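Local coordinates for protein POSSIBLE NITRATE/NITRITE RESPONSE TRANSCRIPTIONAL REGULATORY PROTEIN NARL (DNA-binding response regulator, LuxR family) (Mycobacterium tuberculosis, PDB 3EUL) that probably regulates genes of aerobic nitrate metabolism by binding their promoters once its receiver domain, the part in this structure, is phosphorylated by NarS, at residues Gly30-Leu35 with Val41-Glu46; Leu67-Pro72 with Ala113-Lys118; Pro89-Leu94 with Leu130-Gly135. All coordinates share one frame; numbering follows the deposited sequence.

Interaction 1. Residues Gly30-Leu35 with Val41-Glu46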
loop_
_atom_site.group_PDB
_atom_site.type_symbol
_atom_site.label_atom_id
_atom_site.label_comp_id
_atom_site.label_asym_id
_atom_site.label_seq_id
_atom_site.Cartn_x
_atom_site.Cartn_y
_atom_site.Cartn_z
ATOM N N GLY A 30 5.749 -0.608 12.162
ATOM C CA GLY A 30 4.788 0.269 12.812
ATOM C C GLY A 30 3.436 0.178 12.146
ATOM O O GLY A 30 2.424 0.120 12.818
ATOM N N VAL A 31 3.435 0.158 10.808
ATOM C CA VAL A 31 2.224 -0.024 10.029
ATOM C C VAL A 31 1.603 -1.417 10.268
ATOM O O VAL A 31 0.396 -1.548 10.475
ATOM C CB VAL A 31 2.512 0.151 8.525
ATOM C CG1 VAL A 31 1.263 -0.215 7.673
ATOM C CG2 VAL A 31 2.948 1.576 8.233
ATOM N N VAL A 32 2.434 -2.446 10.222
ATOM C CA VAL A 32 1.959 -3.813 10.375
ATOM C C VAL A 32 1.335 -3.980 11.762
ATOM O O VAL A 32 0.303 -4.603 11.890
ATOM C CB VAL A 32 3.050 -4.834 10.149
ATOM C CG1 VAL A 32 2.591 -6.220 10.603
ATOM C CG2 VAL A 32 3.489 -4.836 8.640
ATOM N N ARG A 33 1.943 -3.397 12.777
ATOM C CA ARG A 33 1.364 -3.475 14.121
ATOM C C ARG A 33 0.034 -2.746 14.242
ATOM O O ARG A 33 -0.917 -3.299 14.808
ATOM C CB ARG A 33 2.336 -2.944 15.161
ATOM C CG ARG A 33 2.129 -3.564 16.503
ATOM C CD ARG A 33 3.424 -3.563 17.245
ATOM N NE ARG A 33 3.285 -3.667 18.690
ATOM C CZ ARG A 33 2.821 -2.691 19.467
ATOM N NH1 ARG A 33 2.397 -1.523 18.960
ATOM N NH2 ARG A 33 2.768 -2.880 20.766
ATOM N N ALA A 34 -0.032 -1.523 13.741
ATOM C CA ALA A 34 -1.314 -0.763 13.665
ATOM C C ALA A 34 -2.427 -1.561 13.017
ATOM O O ALA A 34 -3.555 -1.629 13.538
ATOM C CB ALA A 34 -1.140 0.545 12.897
ATOM N N LEU A 35 -2.136 -2.149 11.849
ATOM C CA LEU A 35 -3.159 -2.914 11.145
ATOM C C LEU A 35 -3.555 -4.177 11.931
ATOM O O LEU A 35 -4.742 -4.454 12.140
ATOM C CB LEU A 35 -2.678 -3.241 9.717
ATOM C CG LEU A 35 -2.404 -2.058 8.791
ATOM C CD1 LEU A 35 -1.813 -2.514 7.414
ATOM C CD2 LEU A 35 -3.643 -1.217 8.626
ATOM N N VAL A 41 -7.687 -6.468 10.191
ATOM C CA VAL A 41 -6.749 -6.561 9.087
ATOM C C VAL A 41 -5.786 -7.733 9.304
ATOM O O VAL A 41 -5.203 -7.925 10.383
ATOM C CB VAL A 41 -5.931 -5.247 8.874
ATOM C CG1 VAL A 41 -4.940 -5.397 7.686
ATOM C CG2 VAL A 41 -6.843 -4.003 8.665
ATOM N N ASN A 42 -5.631 -8.504 8.245
ATOM C CA ASN A 42 -4.678 -9.581 8.151
ATOM C C ASN A 42 -3.581 -9.147 7.147
ATOM O O ASN A 42 -3.804 -9.073 5.946
ATOM C CB ASN A 42 -5.408 -10.836 7.691
ATOM C CG ASN A 42 -4.493 -12.056 7.512
ATOM O OD1 ASN A 42 -3.311 -12.093 7.921
ATOM N ND2 ASN A 42 -5.065 -13.083 6.897
ATOM N N VAL A 43 -2.406 -8.885 7.679
ATOM C CA VAL A 43 -1.239 -8.602 6.877
ATOM C C VAL A 43 -0.716 -9.949 6.383
ATOM O O VAL A 43 -0.265 -10.811 7.157
ATOM C CB VAL A 43 -0.200 -7.785 7.667
ATOM C CG1 VAL A 43 1.094 -7.532 6.831
ATOM C CG2 VAL A 43 -0.811 -6.412 8.079
ATOM N N VAL A 44 -0.835 -10.155 5.081
ATOM C CA VAL A 44 -0.499 -11.436 4.498
ATOM C C VAL A 44 0.883 -11.467 3.913
ATOM O O VAL A 44 1.391 -12.534 3.622
ATOM C CB VAL A 44 -1.528 -11.882 3.464
ATOM C CG1 VAL A 44 -2.869 -12.113 4.155
ATOM C CG2 VAL A 44 -1.637 -10.900 2.309
ATOM N N GLY A 45 1.512 -10.304 3.777
ATOM C CA GLY A 45 2.866 -10.234 3.241
ATOM C C GLY A 45 3.485 -8.879 3.456
ATOM O O GLY A 45 2.779 -7.883 3.485
ATOM N N GLU A 46 4.812 -8.860 3.618
ATOM C CA GLU A 46 5.595 -7.636 3.752
ATOM C C GLU A 46 6.768 -7.650 2.783
ATOM O O GLU A 46 7.396 -8.696 2.638
ATOM C CB GLU A 46 6.214 -7.604 5.132
ATOM C CG GLU A 46 5.236 -7.536 6.262
ATOM C CD GLU A 46 5.930 -7.492 7.619
ATOM O OE1 GLU A 46 6.893 -6.693 7.761
ATOM O OE2 GLU A 46 5.508 -8.272 8.524
#
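L35 and V32 of helix 25-38 lie against V41, V43 and E46 of strand 41-47. The segments run roughly antiparallel, with their axes 8.5 Å apart at 142°. No hydrogen bond joins them. L35 CB is 3.7 Å from V41 CG1. L35 CB is also 4.0 Å from V43 CG2. L35 CG is anti to the carbonyl carbon and beside the backbone N (chi1 -62°). From there the chain crosses V43 at about a right angle, and at its tip L35 CD1 meets V43 CG2 at 4.1 Å. The backbone takes part too: L35 O approaches V41 CB at 3.6 Å, and S38 OG is hydrogen-bonded to this oxygen. One turn earlier, V32 CG2 touches V43 CG1 at 4.0 Å. That methyl also meets the extended side chain of E46. V32 CG2 packs against the carboxylate carbon, E46 CD, at 3.7 Å, while E46 OE1 forms a salt bridge with R28 NE. The contact closes the beta-alpha-beta unit of strand 16-21, helix 25-38 and strand 41-47. V20 of strand 16-21 backs V32 and L35, while helix 122-134 packs on L35 and V41 through V126, V129 and L130.

Interaction 2. Residues Leu67-Pro72 with Ala113-Lys118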
loop_
_atom_site.group_PDB
_atom_site.type_symbol
_atom_site.label_atom_id
_atom_site.label_comp_id
_atom_site.label_asym_id
_atom_site.label_seq_id
_atom_site.Cartn_x
_atom_site.Cartn_y
_atom_site.Cartn_z
ATOM N N LEU A 67 1.804 0.661 0.125
ATOM C CA LEU A 67 3.190 0.681 -0.328
ATOM C C LEU A 67 3.845 2.061 -0.275
ATOM O O LEU A 67 3.246 3.068 -0.660
ATOM C CB LEU A 67 3.250 0.241 -1.775
ATOM C CG LEU A 67 2.639 -1.101 -2.141
ATOM C CD1 LEU A 67 2.822 -1.352 -3.633
ATOM C CD2 LEU A 67 3.279 -2.180 -1.299
ATOM N N ASP A 68 5.075 2.114 0.217
ATOM C CA ASP A 68 5.825 3.365 0.169
ATOM C C ASP A 68 5.951 3.803 -1.278
ATOM O O ASP A 68 6.196 2.985 -2.154
ATOM C CB ASP A 68 7.187 3.155 0.836
ATOM C CG ASP A 68 8.067 4.386 0.841
ATOM O OD1 ASP A 68 7.601 5.522 0.999
ATOM O OD2 ASP A 68 9.285 4.178 0.712
ATOM N N TYR A 69 5.796 5.091 -1.548
ATOM C CA TYR A 69 5.978 5.585 -2.907
ATOM C C TYR A 69 7.405 5.268 -3.415
ATOM O O TYR A 69 7.569 4.827 -4.532
ATOM C CB TYR A 69 5.652 7.081 -2.990
ATOM C CG TYR A 69 5.911 7.643 -4.337
ATOM C CD1 TYR A 69 5.174 7.246 -5.425
ATOM C CD2 TYR A 69 6.925 8.569 -4.539
ATOM C CE1 TYR A 69 5.431 7.757 -6.683
ATOM C CE2 TYR A 69 7.188 9.078 -5.784
ATOM C CZ TYR A 69 6.464 8.667 -6.849
ATOM O OH TYR A 69 6.696 9.225 -8.087
ATOM N N ARG A 70 8.403 5.441 -2.570
ATOM C CA ARG A 70 9.796 5.240 -2.946
ATOM C C ARG A 70 10.370 3.887 -2.523
ATOM O O ARG A 70 11.408 3.788 -1.882
ATOM C CB ARG A 70 10.660 6.392 -2.431
ATOM C CG ARG A 70 10.490 7.657 -3.296
ATOM C CD ARG A 70 11.556 7.738 -4.381
ATOM N NE ARG A 70 12.816 8.050 -3.714
ATOM C CZ ARG A 70 13.958 8.398 -4.291
ATOM N NH1 ARG A 70 14.073 8.487 -5.606
ATOM N NH2 ARG A 70 15.008 8.635 -3.520
ATOM N N MET A 71 9.718 2.821 -2.927
ATOM C CA MET A 71 10.326 1.510 -2.741
ATOM C C MET A 71 11.478 1.367 -3.729
ATOM O O MET A 71 11.360 1.826 -4.851
ATOM C CB MET A 71 9.305 0.447 -2.955
ATOM C CG MET A 71 8.407 0.283 -1.722
ATOM S SD MET A 71 7.220 -0.944 -2.083
ATOM C CE MET A 71 6.677 -0.363 -3.693
ATOM N N PRO A 72 12.575 0.701 -3.323
ATOM C CA PRO A 72 13.637 0.436 -4.284
ATOM C C PRO A 72 13.215 -0.544 -5.389
ATOM O O PRO A 72 12.291 -1.355 -5.205
ATOM C CB PRO A 72 14.756 -0.177 -3.434
ATOM C CG PRO A 72 14.328 -0.029 -2.011
ATOM C CD PRO A 72 12.871 0.118 -2.006
ATOM N N ALA A 113 -4.827 3.860 -5.819
ATOM C CA ALA A 113 -6.152 4.082 -5.244
ATOM C C ALA A 113 -6.183 5.287 -4.293
ATOM O O ALA A 113 -7.236 5.815 -3.977
ATOM C CB ALA A 113 -6.611 2.837 -4.514
ATOM N N GLY A 114 -5.031 5.735 -3.844
ATOM C CA GLY A 114 -4.984 6.840 -2.915
ATOM C C GLY A 114 -3.550 7.100 -2.596
ATOM O O GLY A 114 -2.686 6.340 -3.003
ATOM N N PHE A 115 -3.299 8.191 -1.882
ATOM C CA PHE A 115 -1.968 8.686 -1.632
ATOM C C PHE A 115 -1.985 9.339 -0.254
ATOM O O PHE A 115 -2.626 10.373 -0.061
ATOM C CB PHE A 115 -1.532 9.700 -2.713
ATOM C CG PHE A 115 -0.024 9.851 -2.844
ATOM C CD1 PHE A 115 0.674 9.199 -3.848
ATOM C CD2 PHE A 115 0.697 10.618 -1.933
ATOM C CE1 PHE A 115 2.057 9.306 -3.954
ATOM C CE2 PHE A 115 2.086 10.748 -2.030
ATOM C CZ PHE A 115 2.773 10.097 -3.047
ATOM N N LEU A 116 -1.259 8.748 0.685
ATOM C CA LEU A 116 -1.307 9.137 2.085
ATOM C C LEU A 116 0.068 9.678 2.469
ATOM O O LEU A 116 1.060 9.375 1.814
ATOM C CB LEU A 116 -1.610 7.918 2.971
ATOM C CG LEU A 116 -2.817 7.077 2.565
ATOM C CD1 LEU A 116 -2.843 5.755 3.364
ATOM C CD2 LEU A 116 -4.078 7.915 2.801
ATOM N N LEU A 117 0.107 10.472 3.528
ATOM C CA LEU A 117 1.352 11.015 4.049
ATOM C C LEU A 117 1.846 10.225 5.238
ATOM O O LEU A 117 1.049 9.650 5.956
ATOM C CB LEU A 117 1.154 12.480 4.430
ATOM C CG LEU A 117 1.556 13.464 3.329
ATOM C CD1 LEU A 117 1.211 12.977 1.927
ATOM C CD2 LEU A 117 0.965 14.832 3.598
ATOM N N LYS A 118 3.166 10.199 5.452
ATOM C CA LYS A 118 3.727 9.401 6.543
ATOM C C LYS A 118 3.436 9.993 7.930
ATOM O O LYS A 118 3.676 9.333 8.932
ATOM C CB LYS A 118 5.218 9.121 6.333
ATOM C CG LYS A 118 5.445 7.914 5.436
ATOM C CD LYS A 118 6.891 7.434 5.386
ATOM C CE LYS A 118 6.961 6.154 4.538
ATOM N NZ LYS A 118 8.298 5.486 4.580
#
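D68 and K118 keep their CA atoms 9.0 Å apart, and those of Y69 and F115 are 8.6 Å apart, because strand 91-96 runs between the two segments and only side chains bridge the gap. There are two bridges, one charged and one aromatic. K118 stretches its extended chain toward D68 and crosses that side chain at about a right angle. K118 NZ lies 3.6 Å from D68 OD1, a long salt bridge. K118 CE is almost as near, at 3.7 Å from D68 OD1. The stronger polar partner of the ammonium is D22, through a salt bridge to OD2, and F27 adds a cation-pi contact. K118 NZ is thus shared by two acidic side chains, and the bridge to D68 is the weaker one. D68 is, by similarity, the aspartate that is phosphorylated, and it carries no phosphoryl group here. K118 probably corresponds to the lysine found near the phosphorylated aspartate in receiver domains.

The aromatic bridge is Y69 with F115. Both rings start anti to their backbone N, with chi1 176° in Y69 and -158° in F115. The ring centroids are 5.8 Å apart and the planes meet at 55°, so the pair is oblique. Y69 CD1 comes to the edge of the F115 ring, near its plane, at 4.0 Å from F115 CE1. F115 CZ reaches back to Y69 CB at 4.2 Å. Three residues before K118, F115 probably holds the place of the switch aromatic of receiver domains.

Y69 follows directly after strand 64-68 and packs on L94 and S96 of strand 91-96. I103 of helix 101-109 and A77 of helix 76-85 also touch it. F115, on edge strand 114-117, rests on V104 and A107 of helix 101-109.

Interaction 3. Residues Pro89-Leu94 with Leu130-Gly135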
loop_
_atom_site.group_PDB
_atom_site.type_symbol
_atom_site.label_atom_id
_atom_site.label_comp_id
_atom_site.label_asym_id
_atom_site.label_seq_id
_atom_site.Cartn_x
_atom_site.Cartn_y
_atom_site.Cartn_z
ATOM N N PRO A 89 -7.287 -7.791 -8.593
ATOM C CA PRO A 89 -8.318 -7.119 -7.811
ATOM C C PRO A 89 -7.786 -6.135 -6.752
ATOM O O PRO A 89 -8.549 -5.331 -6.186
ATOM C CB PRO A 89 -9.067 -8.287 -7.145
ATOM C CG PRO A 89 -8.080 -9.406 -7.108
ATOM C CD PRO A 89 -7.208 -9.235 -8.295
ATOM N N THR A 90 -6.485 -6.147 -6.530
ATOM C CA THR A 90 -5.883 -5.382 -5.453
ATOM C C THR A 90 -5.913 -3.876 -5.656
ATOM O O THR A 90 -5.522 -3.402 -6.702
ATOM C CB THR A 90 -4.424 -5.818 -5.307
ATOM O OG1 THR A 90 -4.414 -7.230 -5.038
ATOM C CG2 THR A 90 -3.774 -5.066 -4.136
ATOM N N ARG A 91 -6.289 -3.128 -4.621
ATOM C CA ARG A 91 -6.178 -1.660 -4.645
ATOM C C ARG A 91 -4.871 -1.261 -4.036
ATOM O O ARG A 91 -4.535 -1.726 -2.953
ATOM C CB ARG A 91 -7.327 -1.036 -3.895
ATOM C CG ARG A 91 -8.597 -1.210 -4.682
ATOM C CD ARG A 91 -9.824 -0.729 -3.990
ATOM N NE ARG A 91 -9.911 0.709 -3.689
ATOM C CZ ARG A 91 -9.937 1.737 -4.547
ATOM N NH1 ARG A 91 -9.768 1.588 -5.856
ATOM N NH2 ARG A 91 -10.080 2.972 -4.060
ATOM N N VAL A 92 -4.107 -0.438 -4.737
ATOM C CA VAL A 92 -2.782 -0.038 -4.258
ATOM C C VAL A 92 -2.837 1.382 -3.658
ATOM O O VAL A 92 -3.027 2.381 -4.376
ATOM C CB VAL A 92 -1.732 -0.122 -5.360
ATOM C CG1 VAL A 92 -0.384 0.419 -4.853
ATOM C CG2 VAL A 92 -1.601 -1.593 -5.855
ATOM N N LEU A 93 -2.658 1.445 -2.345
ATOM C CA LEU A 93 -2.656 2.697 -1.587
ATOM C C LEU A 93 -1.208 3.081 -1.365
ATOM O O LEU A 93 -0.422 2.286 -0.869
ATOM C CB LEU A 93 -3.415 2.459 -0.269
ATOM C CG LEU A 93 -3.970 3.583 0.565
ATOM C CD1 LEU A 93 -4.912 4.529 -0.197
ATOM C CD2 LEU A 93 -4.685 2.966 1.769
ATOM N N LEU A 94 -0.806 4.276 -1.789
ATOM C CA LEU A 94 0.589 4.692 -1.584
ATOM C C LEU A 94 0.695 5.591 -0.349
ATOM O O LEU A 94 -0.250 6.294 0.038
ATOM C CB LEU A 94 1.184 5.402 -2.818
ATOM C CG LEU A 94 1.229 4.628 -4.134
ATOM C CD1 LEU A 94 1.773 5.488 -5.320
ATOM C CD2 LEU A 94 1.974 3.261 -4.001
ATOM N N LEU A 130 -9.077 0.279 5.427
ATOM C CA LEU A 130 -10.429 -0.261 5.462
ATOM C C LEU A 130 -11.359 0.418 4.458
ATOM O O LEU A 130 -12.124 -0.265 3.776
ATOM C CB LEU A 130 -11.014 -0.193 6.891
ATOM C CG LEU A 130 -10.284 -1.070 7.929
ATOM C CD1 LEU A 130 -10.939 -0.972 9.319
ATOM C CD2 LEU A 130 -10.203 -2.527 7.467
ATOM N N ASP A 131 -11.271 1.740 4.331
ATOM C CA ASP A 131 -12.110 2.490 3.378
ATOM C C ASP A 131 -11.751 2.124 1.929
ATOM O O ASP A 131 -12.615 2.011 1.053
ATOM C CB ASP A 131 -11.927 3.997 3.565
ATOM C CG ASP A 131 -12.637 4.544 4.796
ATOM O OD1 ASP A 131 -13.476 3.833 5.398
ATOM O OD2 ASP A 131 -12.360 5.713 5.165
ATOM N N CYS A 132 -10.463 1.961 1.684
ATOM C CA CYS A 132 -9.956 1.571 0.381
ATOM C C CYS A 132 -10.478 0.192 -0.002
ATOM O O CYS A 132 -10.990 -0.002 -1.105
ATOM C CB CYS A 132 -8.436 1.607 0.414
ATOM S SG CYS A 132 -7.627 1.282 -1.162
ATOM N N ALA A 133 -10.393 -0.756 0.914
ATOM C CA ALA A 133 -10.929 -2.096 0.681
ATOM C C ALA A 133 -12.447 -2.082 0.391
ATOM O O ALA A 133 -12.942 -2.911 -0.368
ATOM C CB ALA A 133 -10.656 -2.974 1.881
ATOM N N LYS A 134 -13.158 -1.144 1.009
ATOM C CA LYS A 134 -14.615 -1.033 0.864
ATOM C C LYS A 134 -15.052 -0.361 -0.428
ATOM O O LYS A 134 -16.181 -0.573 -0.894
ATOM C CB LYS A 134 -15.198 -0.186 1.993
ATOM C CG LYS A 134 -15.544 -0.939 3.268
ATOM C CD LYS A 134 -16.422 -0.077 4.179
ATOM C CE LYS A 134 -15.675 1.144 4.755
ATOM N NZ LYS A 134 -14.660 0.753 5.785
ATOM N N GLY A 135 -14.194 0.481 -0.987
ATOM C CA GLY A 135 -14.688 1.536 -1.896
ATOM C C GLY A 135 -13.578 2.500 -2.284
ATOM O O GLY A 135 -12.754 2.173 -3.142
#
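R91 opens strand 91-96 and reaches across to C132 and G135 at the end of helix 122-134. R91 CB lies 3.6 Å from C132 SG. The side chain then bends at chi3 (63°), which swings the guanidinium past C132 O to G135 O. R91 CD comes 3.2 Å from C132 O. R91 NE gives C132 O a hydrogen bond of 2.9 Å, bent to 130° at the hydrogen. The donor stands 38° above the carbonyl plane. G135 N also bonds to C132 O, from the opposite face of that plane, so two donors grip the last-turn carbonyl. G135 O lies over one face of the guanidinium, 2.9 Å from R91 NH2, but the angle is too poor for a hydrogen bond. V92 faces the other way, toward A80 and V83 of helix 76-85. L93 turns back to the helix, and L93 CD2 meets C132 CB at 4.2 Å. C132 is thus covered by R91 beside its sulfur and by L93 at its CB. The last helix packed against the fourth strand in chain order is part of the (beta/alpha)5 fold of receiver domains, where sheet residues face helices on both sides in turn.

All three interactions are partly buried and lie on one parallel sheet. Interaction 2 lies nearest the chain centre and has no exposed residue among those that touch. Interactions 1 and 3 each run out to an exposed one, E46 and G135. Interaction 1 is mainly apolar and ties an edge strand to its preceding helix. Interaction 3 joins an inner strand to the last helix, mainly by an arginine gripping the helix end. Interaction 2 mixes charge with aromatic contact at the probable phosphorylation site. Interactions 1 and 3 meet where V41 CG2 is 3.9 Å from L130 CD2. Interactions 2 and 3 meet within the sheet: L116 N and L94 O, 2.7 Å apart, probably form a hydrogen bond. Interactions 1 and 2 do not touch.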